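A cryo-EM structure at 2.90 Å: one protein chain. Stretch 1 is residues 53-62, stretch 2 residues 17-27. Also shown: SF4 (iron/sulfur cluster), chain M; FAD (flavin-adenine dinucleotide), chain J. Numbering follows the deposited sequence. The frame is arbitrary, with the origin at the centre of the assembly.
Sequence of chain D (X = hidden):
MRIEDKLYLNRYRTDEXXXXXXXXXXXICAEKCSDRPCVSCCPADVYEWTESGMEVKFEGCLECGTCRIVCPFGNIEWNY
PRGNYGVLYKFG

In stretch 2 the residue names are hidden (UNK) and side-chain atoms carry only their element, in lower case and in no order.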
# COMPACT_ATOMS: atom_id res chain seq x y z
N GLY D 53 18.23 -47.63 -20.46
CA GLY D 53 17.67 -48.04 -19.20
C GLY D 53 16.91 -46.89 -18.59
O GLY D 53 16.56 -45.92 -19.28
N MET D 54 16.64 -46.98 -17.29
CA MET D 54 15.93 -45.92 -16.58
C MET D 54 16.94 -45.05 -15.85
O MET D 54 17.68 -45.54 -14.99
CB MET D 54 14.91 -46.50 -15.61
CG MET D 54 14.13 -45.43 -14.87
SD MET D 54 12.96 -44.56 -15.90
CE MET D 54 11.71 -45.81 -16.07
N GLU D 55 16.96 -43.77 -16.18
CA GLU D 55 17.78 -42.80 -15.47
C GLU D 55 17.03 -42.32 -14.23
O GLU D 55 16.00 -41.66 -14.35
CB GLU D 55 18.12 -41.63 -16.38
CG GLU D 55 18.95 -40.56 -15.73
CD GLU D 55 19.16 -39.36 -16.63
OE1 GLU D 55 18.52 -39.31 -17.70
OE2 GLU D 55 19.96 -38.48 -16.27
N VAL D 56 17.55 -42.66 -13.06
CA VAL D 56 16.91 -42.32 -11.79
C VAL D 56 17.74 -41.21 -11.16
O VAL D 56 18.74 -41.48 -10.48
CB VAL D 56 16.81 -43.54 -10.87
CG1 VAL D 56 16.05 -43.19 -9.61
CG2 VAL D 56 16.13 -44.68 -11.59
N LYS D 57 17.32 -39.97 -11.37
CA LYS D 57 18.00 -38.82 -10.76
C LYS D 57 17.48 -38.64 -9.35
O LYS D 57 16.71 -37.72 -9.05
CB LYS D 57 17.79 -37.56 -11.59
CG LYS D 57 17.69 -37.79 -13.07
CD LYS D 57 17.53 -36.47 -13.79
CE LYS D 57 17.22 -36.68 -15.25
NZ LYS D 57 17.09 -35.38 -15.96
N PHE D 58 17.95 -39.50 -8.45
CA PHE D 58 17.47 -39.54 -7.07
C PHE D 58 17.84 -38.32 -6.25
O PHE D 58 17.36 -38.19 -5.12
CB PHE D 58 18.01 -40.80 -6.37
CG PHE D 58 19.47 -40.75 -6.04
CD1 PHE D 58 20.41 -41.06 -7.00
CD2 PHE D 58 19.91 -40.42 -4.76
CE1 PHE D 58 21.75 -41.01 -6.71
CE2 PHE D 58 21.24 -40.37 -4.47
CZ PHE D 58 22.17 -40.67 -5.44
N GLU D 59 18.68 -37.43 -6.77
CA GLU D 59 19.13 -36.28 -6.00
C GLU D 59 18.02 -35.25 -5.83
O GLU D 59 18.01 -34.51 -4.84
CB GLU D 59 20.35 -35.66 -6.67
CG GLU D 59 20.19 -35.40 -8.15
CD GLU D 59 20.81 -36.48 -9.00
OE1 GLU D 59 21.25 -37.51 -8.45
OE2 GLU D 59 20.85 -36.31 -10.24
N GLY D 60 17.07 -35.20 -6.76
CA GLY D 60 15.94 -34.29 -6.69
C GLY D 60 14.69 -34.86 -6.08
O GLY D 60 13.66 -34.20 -6.11
N CYS D 61 14.79 -36.08 -5.56
CA CYS D 61 13.61 -36.76 -4.97
C CYS D 61 13.06 -35.94 -3.80
O CYS D 61 13.83 -35.58 -2.90
CB CYS D 61 13.96 -38.16 -4.49
SG CYS D 61 12.50 -39.11 -4.00
N LEU D 62 11.76 -35.66 -3.86
CA LEU D 62 11.01 -34.95 -2.84
C LEU D 62 10.44 -35.88 -1.78
O LEU D 62 9.67 -35.41 -0.94
CB LEU D 62 9.89 -34.13 -3.47
CG LEU D 62 10.35 -33.00 -4.39
CD1 LEU D 62 9.26 -32.67 -5.35
CD2 LEU D 62 10.71 -31.79 -3.60
N UNK D 17 26.31 -41.27 -2.41
CA UNK D 17 26.83 -42.62 -2.32
C UNK D 17 25.76 -43.63 -1.92
O UNK D 17 26.00 -44.84 -2.01
o UNK D 17 27.19 -40.02 -0.32
c UNK D 17 27.74 -40.85 0.44
o UNK D 17 28.37 -40.52 1.46
c UNK D 17 27.99 -42.68 -1.32
c UNK D 17 27.62 -42.34 0.12
N UNK D 18 24.59 -43.16 -1.48
CA UNK D 18 23.49 -44.03 -1.09
C UNK D 18 22.24 -43.61 -1.84
O UNK D 18 21.45 -42.79 -1.36
c UNK D 18 23.25 -43.96 0.42
n UNK D 18 24.90 -45.56 1.15
o UNK D 18 25.04 -43.45 1.90
c UNK D 18 24.47 -44.30 1.22
N UNK D 19 22.02 -44.16 -3.04
CA UNK D 19 20.76 -43.90 -3.75
C UNK D 19 19.61 -44.63 -3.07
O UNK D 19 19.63 -45.85 -2.93
c UNK D 19 22.49 -44.60 -5.24
c UNK D 19 22.95 -44.93 -3.87
c UNK D 19 21.03 -44.45 -5.16
N UNK D 20 18.62 -43.86 -2.63
CA UNK D 20 17.47 -44.43 -1.94
C UNK D 20 16.38 -44.89 -2.89
O UNK D 20 15.40 -45.47 -2.44
n UNK D 20 17.27 -41.18 -2.08
c UNK D 20 16.56 -40.20 -2.60
c UNK D 20 15.16 -41.72 -1.86
c UNK D 20 16.42 -42.16 -1.61
c UNK D 20 16.90 -43.41 -0.96
n UNK D 20 15.28 -40.50 -2.48
N UNK D 21 16.54 -44.65 -4.19
CA UNK D 21 15.60 -45.12 -5.20
C UNK D 21 16.35 -46.08 -6.11
O UNK D 21 17.07 -45.66 -7.01
c UNK D 21 13.26 -43.07 -4.61
c UNK D 21 15.03 -43.98 -6.01
c UNK D 21 14.56 -42.76 -5.25
c UNK D 21 14.41 -41.63 -6.21
N UNK D 22 16.18 -47.37 -5.87
CA UNK D 22 16.75 -48.40 -6.72
C UNK D 22 15.61 -49.09 -7.44
O UNK D 22 14.53 -49.26 -6.87
c UNK D 22 19.20 -51.27 -5.83
c UNK D 22 18.25 -52.30 -5.23
c UNK D 22 18.47 -50.29 -6.72
c UNK D 22 17.56 -49.40 -5.90
n UNK D 22 17.74 -53.23 -6.26
N UNK D 23 15.83 -49.46 -8.68
CA UNK D 23 14.86 -50.22 -9.45
C UNK D 23 15.25 -51.69 -9.38
O UNK D 23 16.39 -52.05 -9.71
c UNK D 23 14.76 -49.72 -10.89
c UNK D 23 14.12 -50.74 -11.79
c UNK D 23 13.74 -47.87 -12.23
c UNK D 23 13.96 -48.42 -10.90
N UNK D 24 14.31 -52.52 -8.93
CA UNK D 24 14.62 -53.91 -8.61
C UNK D 24 14.92 -54.73 -9.85
O UNK D 24 15.76 -55.63 -9.82
c UNK D 24 13.21 -53.91 -6.49
c UNK D 24 11.75 -54.03 -4.46
c UNK D 24 13.46 -54.53 -7.84
n UNK D 24 10.35 -54.16 -3.99
c UNK D 24 11.89 -54.39 -5.92
N UNK D 25 14.26 -54.42 -10.96
CA UNK D 25 14.42 -55.18 -12.19
C UNK D 25 14.23 -54.23 -13.36
O UNK D 25 13.12 -53.77 -13.62
o UNK D 25 14.17 -57.21 -14.34
o UNK D 25 13.94 -58.61 -12.66
c UNK D 25 13.42 -56.33 -12.26
c UNK D 25 13.88 -57.46 -13.15
N UNK D 26 15.31 -53.95 -14.08
CA UNK D 26 15.27 -53.05 -15.22
C UNK D 26 14.53 -53.63 -16.41
O UNK D 26 14.13 -52.87 -17.30
c UNK D 26 17.41 -51.76 -14.68
o UNK D 26 17.10 -49.55 -13.88
c UNK D 26 16.68 -52.67 -15.64
o UNK D 26 16.67 -49.93 -16.00
c UNK D 26 17.03 -50.31 -14.87
N UNK D 27 14.35 -54.95 -16.46
CA UNK D 27 13.68 -55.57 -17.60
C UNK D 27 12.17 -55.41 -17.53
O UNK D 27 11.51 -55.42 -18.57
o UNK D 27 13.59 -57.74 -16.53
c UNK D 27 14.05 -57.05 -17.68
FE1 SF4 M . 11.23 -38.94 -5.22
FE2 SF4 M . 8.26 -38.45 -5.06
FE3 SF4 M . 9.30 -41.13 -5.99
FE4 SF4 M . 9.60 -38.69 -7.75
S1 SF4 M . 7.96 -39.66 -6.79
S2 SF4 M . 10.94 -40.15 -6.96
S3 SF4 M . 9.90 -37.48 -6.02
S4 SF4 M . 9.59 -39.91 -4.26
PA FAD J . 22.03 -33.85 -19.48
O1A FAD J . 21.34 -35.05 -20.00
O2A FAD J . 21.10 -32.83 -18.86
O5B FAD J . 22.92 -33.23 -20.58
C5B FAD J . 23.04 -33.86 -21.87
C4B FAD J . 23.45 -32.82 -22.87
O4B FAD J . 24.45 -33.36 -23.76
C3B FAD J . 22.32 -32.30 -23.76
O3B FAD J . 22.41 -30.89 -23.92
C2B FAD J . 22.56 -33.03 -25.08
O2B FAD J . 22.10 -32.29 -26.20
C1B FAD J . 24.08 -33.11 -25.09
N9A FAD J . 24.63 -34.16 -25.94
C8A FAD J . 24.04 -35.36 -26.26
N7A FAD J . 24.76 -36.11 -27.05
C5A FAD J . 25.90 -35.36 -27.27
C6A FAD J . 27.07 -35.60 -28.03
N6A FAD J . 27.28 -36.71 -28.73
N1A FAD J . 28.02 -34.64 -28.03
C2A FAD J . 27.81 -33.53 -27.33
N3A FAD J . 26.76 -33.19 -26.58
C4A FAD J . 25.83 -34.16 -26.59
N1 FAD J . 24.68 -31.75 -11.39
C2 FAD J . 26.02 -31.53 -11.45
O2 FAD J . 26.64 -31.64 -12.50
N3 FAD J . 26.70 -31.15 -10.32
C4 FAD J . 26.17 -30.98 -9.08
O4 FAD J . 26.88 -30.64 -8.13
C4X FAD J . 24.75 -31.23 -9.02
N5 FAD J . 24.17 -31.09 -7.89
C5X FAD J . 22.82 -31.33 -7.82
C6 FAD J . 22.18 -31.17 -6.59
C7 FAD J . 20.82 -31.40 -6.47
C7M FAD J . 20.17 -31.22 -5.12
C8 FAD J . 20.07 -31.78 -7.59
C8M FAD J . 18.60 -32.02 -7.49
C9 FAD J . 20.70 -31.93 -8.82
C9A FAD J . 22.07 -31.71 -8.93
N10 FAD J . 22.74 -31.83 -10.16
C10 FAD J . 24.09 -31.62 -10.23
C1' FAD J . 22.02 -32.28 -11.36
C2' FAD J . 21.56 -31.16 -12.28
O2' FAD J . 20.32 -30.62 -11.81
C3' FAD J . 21.35 -31.73 -13.68
O3' FAD J . 20.27 -32.65 -13.64
C4' FAD J . 22.58 -32.45 -14.24
O4' FAD J . 23.71 -31.58 -14.18
C5' FAD J . 22.39 -32.94 -15.65
O5' FAD J . 23.66 -33.40 -16.15
P FAD J . 24.05 -33.24 -17.67
O1P FAD J . 25.49 -33.74 -17.81
O2P FAD J . 23.78 -31.89 -18.15
O3P FAD J . 23.10 -34.26 -18.39

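Position 17 carries three carbons, the third bearing two oxygens, a carboxylate on a two-carbon stalk; it points away from stretch 1, and the residue is E17. At position 18 two carbons end in one oxygen and one nitrogen, a short amide, and the backbone O lies 3.9 Å from F58 CE2; this is N18. Position 19 has three carbons that close a ring onto the backbone N. Its CA sits over one face of the F58 ring, 3.8 Å from the ring centroid and 16° off the normal, so the CH-pi contact is nearly vertical, while its CB packs 3.8 Å from F58 CE1. The closed ring identifies P19.

Position 20 shows one carbon and then a five-membered ring of three carbons and two nitrogens, an imidazole. Although its CB points sideways, the ring comes nearer to stretch 1, with F58 O at the ring edge and a ring nitrogen directed at C61 SG. This is H20: H20 NE2 donates a hydrogen bond to C61 SG (3.5 Å, 163°), and F58 O lies 3.3 Å from H20 CE1.

At position 21, four carbons fork at the second; the side chain points toward stretch 1, and one branch tip lies against F58 CB and C61 SG. This is L21, whose CD1 fits 3.7 Å from F58 CB and 3.9 Å from C61 SG; L21 CD1 also approaches SF4 S2 at 3.8 Å. Position 22, four carbons in a row ending in nitrogen, points away and is K22. At position 23 four carbons fork at the first, with one arm two carbons long, and the tip of that arm meets M54 and V56. It is I23; its CD1 lies 3.6 Å from M54 CG and 4.0 Å from V56 CG2.

Position 24 repeats the unbranched four-carbon chain with a terminal nitrogen; it is K24, out of reach of stretch 1. Position 25 has two carbons, the second with two oxygens, and is likewise out of reach: D25. Position 26 has three carbons and a terminal pair of oxygens, one of which faces M54 N; this is E26, whose OE1 accepts from M54 N (3.2 Å, 153°). Position 27, one carbon and one oxygen, is S27; D25 OD1 accepts from S27 N at 3.1 Å, a capping bond by D25 ahead of the turn into a helix.

The contact buries 507 Å² and is mainly apolar. Along the strand of stretch 1, M54 and V56 direct their CB atoms toward stretch 2 while E55 points away, and I23 and L21 receive them. F58, with the largest covered area, packs against P19 and L21. A hydrogen bond lies toward each end: E26 holds the backbone of M54, and H20 reaches the sulfur of C61, whose SG binds SF4 FE1 at 1.8 Å. H20 thus hydrogen-bonds to the cluster-binding sulfur, and L21 packs beside it.

Stretch 2, residues 17-27: ENPHLKIKDES
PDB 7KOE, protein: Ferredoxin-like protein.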